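Local coordinates for protein saframycin Mx1 synthetase B (Legionella pneumophila subsp. pneumophila, PDB 3KXW) that belongs to the ANL superfamily of AMP-binding enzymes, in which a large N-terminal part is followed by a smaller C-terminal domain, at residues T209-L215 with A261-P267; W252-T257 with G285-W291; T42-L46 with P230-I235; D272-K276 with W576-I581. All coordinates share one frame; numbering follows the deposited sequence.

Contact 1. Residues T209-L215 with A261-P267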
# COMPACT_ATOMS: atom_id res chain seq x y z
N THR A 209 -16.11 16.41 0.12
CA THR A 209 -14.91 15.58 0.23
C THR A 209 -14.06 15.66 -1.03
O THR A 209 -14.59 15.57 -2.14
CB THR A 209 -15.26 14.10 0.49
OG1 THR A 209 -15.96 13.98 1.74
CG2 THR A 209 -14.00 13.24 0.51
N ILE A 210 -12.75 15.82 -0.86
CA ILE A 210 -11.83 15.70 -1.98
C ILE A 210 -10.66 14.81 -1.54
O ILE A 210 -10.04 15.05 -0.52
CB ILE A 210 -11.32 17.07 -2.44
CG1 ILE A 210 -12.51 17.88 -3.00
CG2 ILE A 210 -10.21 16.93 -3.49
CD1 ILE A 210 -12.12 19.24 -3.53
N ILE A 211 -10.38 13.77 -2.30
CA ILE A 211 -9.29 12.91 -1.89
C ILE A 211 -8.03 13.22 -2.68
O ILE A 211 -8.08 13.37 -3.90
CB ILE A 211 -9.68 11.43 -2.07
CG1 ILE A 211 -10.89 11.10 -1.17
CG2 ILE A 211 -8.48 10.52 -1.80
CD1 ILE A 211 -11.43 9.66 -1.36
N PHE A 212 -6.90 13.32 -2.00
CA PHE A 212 -5.63 13.38 -2.72
C PHE A 212 -4.84 12.10 -2.46
O PHE A 212 -4.84 11.60 -1.34
CB PHE A 212 -4.79 14.61 -2.35
CG PHE A 212 -3.57 14.72 -3.18
CD1 PHE A 212 -3.61 15.39 -4.40
CD2 PHE A 212 -2.41 14.02 -2.83
CE1 PHE A 212 -2.48 15.43 -5.21
CE2 PHE A 212 -1.30 14.06 -3.65
CZ PHE A 212 -1.33 14.76 -4.85
N SER A 213 -4.18 11.57 -3.48
CA SER A 213 -3.36 10.40 -3.26
C SER A 213 -2.12 10.36 -4.12
O SER A 213 -2.20 10.62 -5.31
CB SER A 213 -4.18 9.14 -3.49
OG SER A 213 -3.42 7.98 -3.20
N TRP A 214 -0.98 10.03 -3.52
CA TRP A 214 0.20 9.64 -4.32
C TRP A 214 0.44 8.13 -4.22
O TRP A 214 1.44 7.64 -4.75
CB TRP A 214 1.48 10.37 -3.86
CG TRP A 214 1.76 10.21 -2.38
CD1 TRP A 214 1.41 11.08 -1.39
CD2 TRP A 214 2.43 9.12 -1.73
NE1 TRP A 214 1.81 10.60 -0.16
CE2 TRP A 214 2.44 9.40 -0.34
CE3 TRP A 214 3.02 7.94 -2.18
CZ2 TRP A 214 3.00 8.54 0.59
CZ3 TRP A 214 3.60 7.08 -1.24
CH2 TRP A 214 3.58 7.38 0.13
N LEU A 215 -0.45 7.42 -3.53
CA LEU A 215 -0.21 6.01 -3.19
C LEU A 215 -0.18 5.07 -4.38
O LEU A 215 -0.88 5.27 -5.36
CB LEU A 215 -1.25 5.51 -2.17
CG LEU A 215 -1.35 6.24 -0.83
CD1 LEU A 215 -2.47 5.63 0.02
CD2 LEU A 215 0.00 6.26 -0.07
N ALA A 261 -7.77 19.41 -0.54
CA ALA A 261 -8.10 18.03 -0.24
C ALA A 261 -8.50 17.90 1.22
O ALA A 261 -7.95 18.59 2.10
CB ALA A 261 -6.89 17.09 -0.57
N THR A 262 -9.46 17.03 1.47
CA THR A 262 -9.97 16.82 2.82
C THR A 262 -9.50 15.48 3.40
O THR A 262 -9.36 15.32 4.63
CB THR A 262 -11.54 16.90 2.86
OG1 THR A 262 -12.11 15.80 2.14
CG2 THR A 262 -12.03 18.19 2.20
N ILE A 263 -9.28 14.52 2.51
CA ILE A 263 -8.80 13.21 2.92
C ILE A 263 -7.56 12.83 2.13
O ILE A 263 -7.55 12.94 0.92
CB ILE A 263 -9.87 12.14 2.69
CG1 ILE A 263 -11.16 12.53 3.42
CG2 ILE A 263 -9.39 10.79 3.18
CD1 ILE A 263 -12.28 11.48 3.25
N SER A 264 -6.49 12.47 2.83
CA SER A 264 -5.28 11.99 2.17
C SER A 264 -4.53 11.23 3.22
O SER A 264 -4.70 11.49 4.42
CB SER A 264 -4.46 13.18 1.61
OG SER A 264 -3.43 12.78 0.73
N GLY A 265 -3.75 10.22 2.83
CA GLY A 265 -2.98 9.50 3.82
C GLY A 265 -1.99 8.53 3.20
O GLY A 265 -1.74 8.59 2.01
N SER A 266 -1.46 7.62 4.01
CA SER A 266 -0.30 6.83 3.62
C SER A 266 0.08 5.88 4.74
O SER A 266 -0.44 5.98 5.84
CB SER A 266 0.90 7.77 3.40
OG SER A 266 1.25 8.44 4.62
N PRO A 267 1.03 4.97 4.47
CA PRO A 267 1.67 4.26 5.58
C PRO A 267 2.40 5.24 6.47
O PRO A 267 2.76 6.35 6.05
CB PRO A 267 2.69 3.33 4.89
CG PRO A 267 2.23 3.24 3.47
CD PRO A 267 1.63 4.61 3.18
O HOH W 1 -13.98 14.76 3.74
O HOH W 2 -4.26 9.37 0.06
O HOH W 3 -1.34 10.02 -0.52

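Contact 2. Residues W252-T257 with G285-W291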
# COMPACT_ATOMS: atom_id res chain seq x y z
N TRP A 252 3.28 16.75 -2.07
CA TRP A 252 2.07 16.21 -1.44
C TRP A 252 1.29 17.31 -0.70
O TRP A 252 0.07 17.43 -0.83
CB TRP A 252 2.44 15.11 -0.44
CG TRP A 252 1.29 14.35 0.20
CD1 TRP A 252 -0.00 14.29 -0.23
CD2 TRP A 252 1.38 13.50 1.34
NE1 TRP A 252 -0.74 13.46 0.60
CE2 TRP A 252 0.09 12.96 1.56
CE3 TRP A 252 2.43 13.13 2.20
CZ2 TRP A 252 -0.18 12.07 2.62
CZ3 TRP A 252 2.15 12.26 3.27
CH2 TRP A 252 0.85 11.73 3.46
N LEU A 253 2.00 18.09 0.09
CA LEU A 253 1.37 19.10 0.94
C LEU A 253 0.98 20.33 0.12
O LEU A 253 -0.05 20.96 0.38
CB LEU A 253 2.26 19.45 2.13
CG LEU A 253 2.84 18.24 2.88
CD1 LEU A 253 3.69 18.75 4.05
CD2 LEU A 253 1.76 17.29 3.40
N LYS A 254 1.78 20.67 -0.88
CA LYS A 254 1.39 21.70 -1.86
C LYS A 254 0.09 21.37 -2.58
O LYS A 254 -0.80 22.23 -2.73
CB LYS A 254 2.49 21.94 -2.90
CG LYS A 254 3.62 22.80 -2.41
CD LYS A 254 4.49 23.21 -3.61
CE LYS A 254 5.62 24.17 -3.22
NZ LYS A 254 6.49 24.52 -4.39
N HIS A 255 -0.04 20.14 -3.06
CA HIS A 255 -1.29 19.77 -3.74
C HIS A 255 -2.48 19.73 -2.80
O HIS A 255 -3.58 20.12 -3.19
CB HIS A 255 -1.14 18.46 -4.51
CG HIS A 255 -0.26 18.59 -5.70
ND1 HIS A 255 0.56 17.58 -6.15
CD2 HIS A 255 -0.05 19.64 -6.53
CE1 HIS A 255 1.22 17.99 -7.21
NE2 HIS A 255 0.87 19.23 -7.47
N ILE A 256 -2.28 19.24 -1.58
CA ILE A 256 -3.36 19.22 -0.61
C ILE A 256 -3.83 20.65 -0.43
O ILE A 256 -5.05 20.92 -0.34
CB ILE A 256 -2.90 18.62 0.75
CG1 ILE A 256 -2.82 17.08 0.63
CG2 ILE A 256 -3.83 19.06 1.88
CD1 ILE A 256 -2.20 16.37 1.89
N THR A 257 -2.87 21.56 -0.41
CA THR A 257 -3.14 22.98 -0.23
C THR A 257 -3.93 23.54 -1.42
O THR A 257 -4.99 24.16 -1.23
CB THR A 257 -1.82 23.78 -0.10
OG1 THR A 257 -1.16 23.43 1.13
CG2 THR A 257 -2.12 25.30 -0.11
N GLY A 285 3.87 29.02 2.19
CA GLY A 285 2.87 28.76 1.16
C GLY A 285 1.91 27.61 1.45
O GLY A 285 0.88 27.50 0.78
N LEU A 286 2.21 26.75 2.43
CA LEU A 286 1.29 25.66 2.75
C LEU A 286 0.07 26.17 3.50
O LEU A 286 0.15 27.16 4.21
CB LEU A 286 1.98 24.59 3.59
CG LEU A 286 3.12 23.84 2.92
CD1 LEU A 286 3.73 22.83 3.91
CD2 LEU A 286 2.65 23.16 1.64
N ASP A 287 -1.05 25.48 3.35
CA ASP A 287 -2.25 25.70 4.16
C ASP A 287 -2.99 24.38 4.18
O ASP A 287 -3.62 24.00 3.20
CB ASP A 287 -3.15 26.77 3.55
CG ASP A 287 -4.48 26.90 4.29
OD1 ASP A 287 -4.67 26.29 5.36
OD2 ASP A 287 -5.34 27.67 3.82
N LEU A 288 -2.91 23.69 5.31
CA LEU A 288 -3.41 22.34 5.40
C LEU A 288 -4.71 22.28 6.19
O LEU A 288 -5.11 21.22 6.67
CB LEU A 288 -2.34 21.44 6.06
CG LEU A 288 -1.01 21.41 5.30
CD1 LEU A 288 0.10 20.68 6.10
CD2 LEU A 288 -1.14 20.85 3.86
N SER A 289 -5.37 23.43 6.35
CA SER A 289 -6.60 23.46 7.15
C SER A 289 -7.74 22.61 6.58
O SER A 289 -8.59 22.16 7.33
CB SER A 289 -7.10 24.91 7.38
OG SER A 289 -7.18 25.60 6.14
N SER A 290 -7.77 22.41 5.26
CA SER A 290 -8.81 21.59 4.63
C SER A 290 -8.68 20.11 4.98
O SER A 290 -9.66 19.35 4.87
CB SER A 290 -8.78 21.74 3.09
OG SER A 290 -7.62 21.16 2.49
N TRP A 291 -7.47 19.72 5.36
CA TRP A 291 -7.08 18.31 5.51
C TRP A 291 -7.57 17.76 6.86
O TRP A 291 -6.87 17.84 7.86
CB TRP A 291 -5.55 18.20 5.38
CG TRP A 291 -5.00 16.80 5.24
CD1 TRP A 291 -5.70 15.64 5.02
CD2 TRP A 291 -3.61 16.43 5.27
NE1 TRP A 291 -4.83 14.57 4.94
CE2 TRP A 291 -3.55 15.03 5.09
CE3 TRP A 291 -2.43 17.14 5.45
CZ2 TRP A 291 -2.33 14.34 5.07
CZ3 TRP A 291 -1.23 16.46 5.44
CH2 TRP A 291 -1.19 15.07 5.24

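Contact 3. Residues T42-L46 with P230-I235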
# COMPACT_ATOMS: atom_id res chain seq x y z
N THR A 42 -14.17 13.13 -16.53
CA THR A 42 -15.48 13.23 -15.94
C THR A 42 -16.08 11.83 -15.87
O THR A 42 -15.51 10.90 -16.41
CB THR A 42 -16.39 14.10 -16.81
OG1 THR A 42 -16.51 13.49 -18.09
CG2 THR A 42 -15.77 15.50 -16.98
N TYR A 43 -17.23 11.68 -15.21
CA TYR A 43 -17.92 10.39 -15.23
C TYR A 43 -18.31 9.96 -16.65
O TYR A 43 -18.14 8.81 -17.03
CB TYR A 43 -19.14 10.41 -14.30
CG TYR A 43 -18.76 10.10 -12.87
CD1 TYR A 43 -18.53 11.11 -11.96
CD2 TYR A 43 -18.63 8.80 -12.45
CE1 TYR A 43 -18.17 10.82 -10.65
CE2 TYR A 43 -18.28 8.50 -11.14
CZ TYR A 43 -18.05 9.52 -10.25
OH TYR A 43 -17.68 9.22 -8.95
N GLU A 44 -18.82 10.90 -17.45
CA GLU A 44 -19.17 10.54 -18.83
C GLU A 44 -17.96 9.94 -19.53
O GLU A 44 -18.07 8.94 -20.23
CB GLU A 44 -19.67 11.77 -19.59
CG GLU A 44 -19.87 11.57 -21.08
CD GLU A 44 -20.42 12.83 -21.73
OE1 GLU A 44 -19.62 13.64 -22.22
OE2 GLU A 44 -21.65 13.02 -21.71
N GLN A 45 -16.80 10.57 -19.36
CA GLN A 45 -15.59 10.10 -20.04
C GLN A 45 -15.11 8.73 -19.52
O GLN A 45 -14.77 7.83 -20.31
CB GLN A 45 -14.46 11.12 -19.90
CG GLN A 45 -14.68 12.42 -20.68
CD GLN A 45 -13.56 13.43 -20.43
OE1 GLN A 45 -13.28 13.78 -19.28
NE2 GLN A 45 -12.91 13.88 -21.50
N LEU A 46 -15.07 8.60 -18.20
CA LEU A 46 -14.68 7.34 -17.60
C LEU A 46 -15.56 6.18 -18.10
O LEU A 46 -15.06 5.13 -18.52
CB LEU A 46 -14.76 7.47 -16.07
CG LEU A 46 -14.42 6.26 -15.22
CD1 LEU A 46 -13.00 5.79 -15.50
CD2 LEU A 46 -14.63 6.56 -13.72
N PRO A 230 -13.70 6.91 -4.21
CA PRO A 230 -14.20 8.18 -4.77
C PRO A 230 -15.07 7.98 -6.02
O PRO A 230 -16.08 8.65 -6.19
CB PRO A 230 -12.92 8.95 -5.16
CG PRO A 230 -11.78 8.19 -4.62
CD PRO A 230 -12.23 6.88 -4.06
N ILE A 231 -14.65 7.09 -6.91
CA ILE A 231 -15.48 6.81 -8.09
C ILE A 231 -16.89 6.33 -7.67
O ILE A 231 -17.91 6.84 -8.15
CB ILE A 231 -14.77 5.81 -9.04
CG1 ILE A 231 -13.55 6.51 -9.66
CG2 ILE A 231 -15.72 5.32 -10.15
CD1 ILE A 231 -12.66 5.61 -10.52
N TYR A 232 -16.93 5.36 -6.76
CA TYR A 232 -18.18 4.87 -6.17
C TYR A 232 -19.01 5.98 -5.51
O TYR A 232 -20.24 6.02 -5.64
CB TYR A 232 -17.81 3.80 -5.15
CG TYR A 232 -18.93 3.36 -4.22
CD1 TYR A 232 -19.90 2.47 -4.66
CD2 TYR A 232 -18.98 3.79 -2.91
CE1 TYR A 232 -20.91 2.04 -3.81
CE2 TYR A 232 -19.98 3.36 -2.05
CZ TYR A 232 -20.93 2.49 -2.51
OH TYR A 232 -21.92 2.07 -1.67
N GLY A 233 -18.36 6.86 -4.76
CA GLY A 233 -19.08 7.84 -3.96
C GLY A 233 -19.34 9.21 -4.61
O GLY A 233 -19.89 10.10 -3.98
N GLY A 234 -18.93 9.39 -5.86
CA GLY A 234 -19.18 10.66 -6.55
C GLY A 234 -18.23 11.79 -6.16
O GLY A 234 -18.58 12.97 -6.25
N ILE A 235 -17.03 11.41 -5.74
CA ILE A 235 -16.10 12.33 -5.09
C ILE A 235 -14.83 12.45 -5.90
O ILE A 235 -14.34 11.45 -6.44
CB ILE A 235 -15.64 11.74 -3.73
CG1 ILE A 235 -16.81 11.69 -2.74
CG2 ILE A 235 -14.45 12.54 -3.14
CD1 ILE A 235 -17.57 12.94 -2.65
O HOH W 4 -15.11 10.26 -8.84

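Contact 4. Residues D272-K276 with W576-I581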
# COMPACT_ATOMS: atom_id res chain seq x y z
N ASP A 272 7.04 10.68 8.44
CA ASP A 272 8.42 10.88 8.84
C ASP A 272 9.23 11.40 7.68
O ASP A 272 10.13 12.22 7.85
CB ASP A 272 9.05 9.58 9.31
CG ASP A 272 8.59 9.18 10.69
OD1 ASP A 272 8.61 10.04 11.60
OD2 ASP A 272 8.22 8.02 10.86
N TYR A 273 8.92 10.91 6.49
CA TYR A 273 9.67 11.28 5.29
C TYR A 273 9.47 12.77 5.00
O TYR A 273 10.42 13.46 4.62
CB TYR A 273 9.22 10.41 4.12
CG TYR A 273 10.09 10.49 2.90
CD1 TYR A 273 11.33 9.88 2.83
CD2 TYR A 273 9.64 11.16 1.78
CE1 TYR A 273 12.12 9.97 1.67
CE2 TYR A 273 10.38 11.24 0.65
CZ TYR A 273 11.62 10.66 0.58
OH TYR A 273 12.29 10.81 -0.63
N CYS A 274 8.23 13.24 5.14
CA CYS A 274 7.94 14.69 5.04
C CYS A 274 8.71 15.52 6.05
O CYS A 274 9.32 16.53 5.70
CB CYS A 274 6.46 14.96 5.23
SG CYS A 274 5.42 14.46 3.83
N VAL A 275 8.69 15.09 7.31
CA VAL A 275 9.42 15.80 8.35
C VAL A 275 10.91 15.87 8.02
O VAL A 275 11.54 16.92 8.17
CB VAL A 275 9.21 15.13 9.73
CG1 VAL A 275 10.23 15.66 10.77
CG2 VAL A 275 7.79 15.36 10.21
N LYS A 276 11.47 14.75 7.60
CA LYS A 276 12.89 14.66 7.32
C LYS A 276 13.33 15.49 6.11
O LYS A 276 14.42 16.10 6.12
CB LYS A 276 13.31 13.21 7.11
CG LYS A 276 14.82 13.05 7.09
CD LYS A 276 15.24 11.81 7.78
CE LYS A 276 16.71 11.88 8.19
NZ LYS A 276 16.84 12.24 9.61
N TRP A 576 22.00 7.77 8.50
CA TRP A 576 20.75 8.46 8.21
C TRP A 576 19.66 7.65 8.90
O TRP A 576 19.64 6.42 8.79
CB TRP A 576 20.55 8.46 6.70
CG TRP A 576 19.25 9.02 6.14
CD1 TRP A 576 19.03 10.29 5.71
CD2 TRP A 576 18.05 8.28 5.86
NE1 TRP A 576 17.75 10.41 5.21
CE2 TRP A 576 17.13 9.18 5.29
CE3 TRP A 576 17.67 6.94 6.03
CZ2 TRP A 576 15.84 8.79 4.90
CZ3 TRP A 576 16.39 6.55 5.66
CH2 TRP A 576 15.49 7.48 5.10
N GLN A 577 18.77 8.33 9.62
CA GLN A 577 17.65 7.67 10.30
C GLN A 577 16.35 8.34 9.91
O GLN A 577 16.10 9.51 10.26
CB GLN A 577 17.82 7.73 11.82
CG GLN A 577 19.04 6.98 12.37
CD GLN A 577 18.79 5.49 12.51
OE1 GLN A 577 17.92 4.93 11.85
NE2 GLN A 577 19.57 4.83 13.37
N LEU A 578 15.50 7.62 9.19
CA LEU A 578 14.24 8.18 8.68
C LEU A 578 13.41 8.88 9.75
O LEU A 578 12.87 9.96 9.53
CB LEU A 578 13.40 7.08 8.02
CG LEU A 578 11.98 7.44 7.62
CD1 LEU A 578 11.96 8.63 6.70
CD2 LEU A 578 11.31 6.24 6.96
N ASN A 579 13.32 8.26 10.92
CA ASN A 579 12.36 8.74 11.91
C ASN A 579 12.95 9.67 12.95
O ASN A 579 12.28 10.05 13.91
CB ASN A 579 11.56 7.59 12.54
CG ASN A 579 12.40 6.68 13.38
OD1 ASN A 579 13.53 7.00 13.75
ND2 ASN A 579 11.85 5.52 13.68
N LYS A 580 14.21 10.07 12.73
CA LYS A 580 14.89 10.99 13.62
C LYS A 580 15.05 12.36 13.00
O LYS A 580 15.26 12.49 11.79
CB LYS A 580 16.28 10.46 14.02
CG LYS A 580 16.27 9.66 15.31
CD LYS A 580 17.43 10.11 16.19
CE LYS A 580 18.69 10.37 15.35
NZ LYS A 580 19.83 10.83 16.20
N ILE A 581 14.95 13.39 13.83
CA ILE A 581 15.10 14.76 13.37
C ILE A 581 16.54 15.21 13.57
O ILE A 581 17.08 15.00 14.66
CB ILE A 581 14.17 15.68 14.16
CG1 ILE A 581 12.71 15.36 13.81
CG2 ILE A 581 14.49 17.13 13.89
CD1 ILE A 581 11.71 16.02 14.75
O HOH W 5 9.56 9.61 14.20
O HOH W 6 11.86 12.38 10.23
O HOH W 7 19.47 11.10 9.98

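Contact 1. Residues T209-L215 with A261-P267
I210 O is gripped twice from the facing chain: T262 N donates to it at 2.9 Å and I263 N at 3.2 Å. Just before, I210 N gives its hydrogen to T262 OG1 at 3.1 Å. A chi1 of 67° brings this hydroxyl to I210 N, and through a water it also joins T209 OG1, which N206 N binds as well. F212 N to I263 O (3.0 Å) closes the single bridge of I211 with I263. Beyond it the chains diverge and substitutes appear. S264 OG reaches F212 O at 2.8 Å from above the carbonyl plane, one water links F212 O to G265 N, and another links W214 N to G265 O. Carbon packing fills in beside these bonds: F212 CB rests on A261 CB (3.7 Å), T209 CG2 on I263 CD1, and W214 CZ2 lies obliquely against S266 CB (3.6 Å).

In the second shell, W252 NE1 fixes S264 OG, while backbone bonds from I211 to Q236 and I238, and from T262 to T293, tie each segment into its own sheet. Strands 210-213 and 263-266 are outermost strands of two different sheets and run the same way, 26° apart. Where their spread becomes too wide for direct pairing, a hydroxyl and ordered waters satisfy the buried backbone groups instead.

Contact 2. Residues W252-T257 with G285-W291
W291 lays its indole against helix 250-259 and can be followed outward atom by atom. Its CB touches I256 CG2 at 4.0 Å. With CG anti to the backbone N (chi1 -169°), the ring then lies over I256 CD1, which sits 3.4 Å from the centroid of its six-membered ring, almost exactly on the ring normal, a textbook CH-pi contact. Farther out, W291 CZ3 meets L253 CD2 at 3.7 Å. At the far rim, the CZ2 and CH2 edge faces the flat side of the W252 ring in an edge-to-face pair, with planes at 61°. The polar corner, W291 NE1, turns to S264 O of strand 263-266.

Earlier in the loop, one nearly straight bond fastens it, D287 N to T257 OG1 at 3.0 Å. The same hydroxyl donates to L253 O at 2.8 Å, a carbonyl that T257 N approaches from the opposite face. L286 CD2 and L288 CD2 both lie near this hydroxyl and pack on L253 CB.

Helix 303-313 adds F313 against L253, L286 and L288, and F309 against W291, while Y271 of helix 269-277 also touches W291. The loop is therefore packed among three helices just before it enters strand 293-296.

Contact 3. Residues T42-L46 with P230-I235
Y43 drives its phenol to the end of helix 220-233, and the closest contacts gather at that one oxygen. A chi1 of -85° swings the ring out toward the other helix, where Y43 OH donates to I231 O in a short bond of 2.5 Å; the carbonyl lies at the ring edge, near its plane, and is met from the side at 116°. G234 CA is 3.2 Å from Y43 OH. A water donates both to Y43 OH and to I235 O, each at 2.8 Å.

Away from this point the contact is looser. L46 CD2 and I231 CD1 meet tip to tip at 3.9 Å, and Y43 CE2 stands 4.2 Å from I231 CG2, with S29 of strand 28-34 touching all three residues. Toward solvent, where E44 is exposed, the helix start is capped: T42 OG1 accepts from Q45 N and Q45 OE1 from T42 N, a capping box.

Helix 220-233 ends in a Schellman motif, with G234 at positive phi and I235 N bonded back to P230 O (3.0 Å). This helix connects the neighbouring parallel strands 210-213 and 236-239 in a beta-alpha-beta crossover, and the tyrosine ties its C-terminal turn to the start of helix 43-59.

Contact 4. Residues D272-K276 with W576-I581
At the interface between the large AMP-binding part and the C-terminal domain, K276 of helix 269-277 reaches into the type I turn Q577-K580 that begins at the last residue of strand 574-577. K276 NZ donates to K580 O at 2.7 Å and to Q577 O at 2.9 Å, the latter from above the carbonyl plane, and a water it shares with Q577 N is a third partner. Q577 O is also the acceptor of the turn's own bond from K580 N, which arrives on the opposite face, so the lysine and the turn hold this carbonyl between them. A bend at chi2 (141°) helps lay the CD-CE part of the chain over a face of the W576 indole, and one at chi4 (99°) turns NZ off toward the two carbonyls. K276 CE stands 3.9 Å from the centroid of the five-membered ring of W576, a CH-pi contact; the ammonium itself is farther off, so any cation-pi attraction is weak.

W576 lies in strand 574-577, an outermost strand of the C-terminal domain's four-stranded sheet, and its ring stacks on F522 of helix 515-533.

Next to the lysine, L578 CD1 fits against Y273 CA (3.8 Å) and reaches the edge of the Y273 ring at CD1 (4.1 Å). L578 CG packs on D272 CB. Two waters bridge the backbones and the acid: one donates to D272 O and L578 O, the other to D272 OD1 and N579 O. D272 OD2 turns instead to T305 OG1. Where the modelled chain ends, I581 CG1 touches V275 CG1 at 3.9 Å.

How the contacts relate
Contact 1 touches contacts 2 and 3 but not contact 4, whose nearest atoms are about 7 Å away. Its centre lies about 11 Å from that of contact 2, joined by a probable hydrogen bond of A261 O with S290 OG at 2.6 Å besides the S264-W252 link. Toward contact 3 the link is apolar, I211 CD1 on P230 CG at 3.6 Å. Contact 4 meets contact 2, where W252 CE3 packs on C274 SG at 3.7 Å, and stands about 36 Å from contact 3, centre to centre. From the bound 5'-O-[(S)-(dodecanoyloxy)(hydroxy)phosphoryl]adenosine, the side chain of I211 is about 4 Å away, P230 about 6 Å, W291 about 10 Å and D272 about 13 Å. Contact 1 thus borders the ligand.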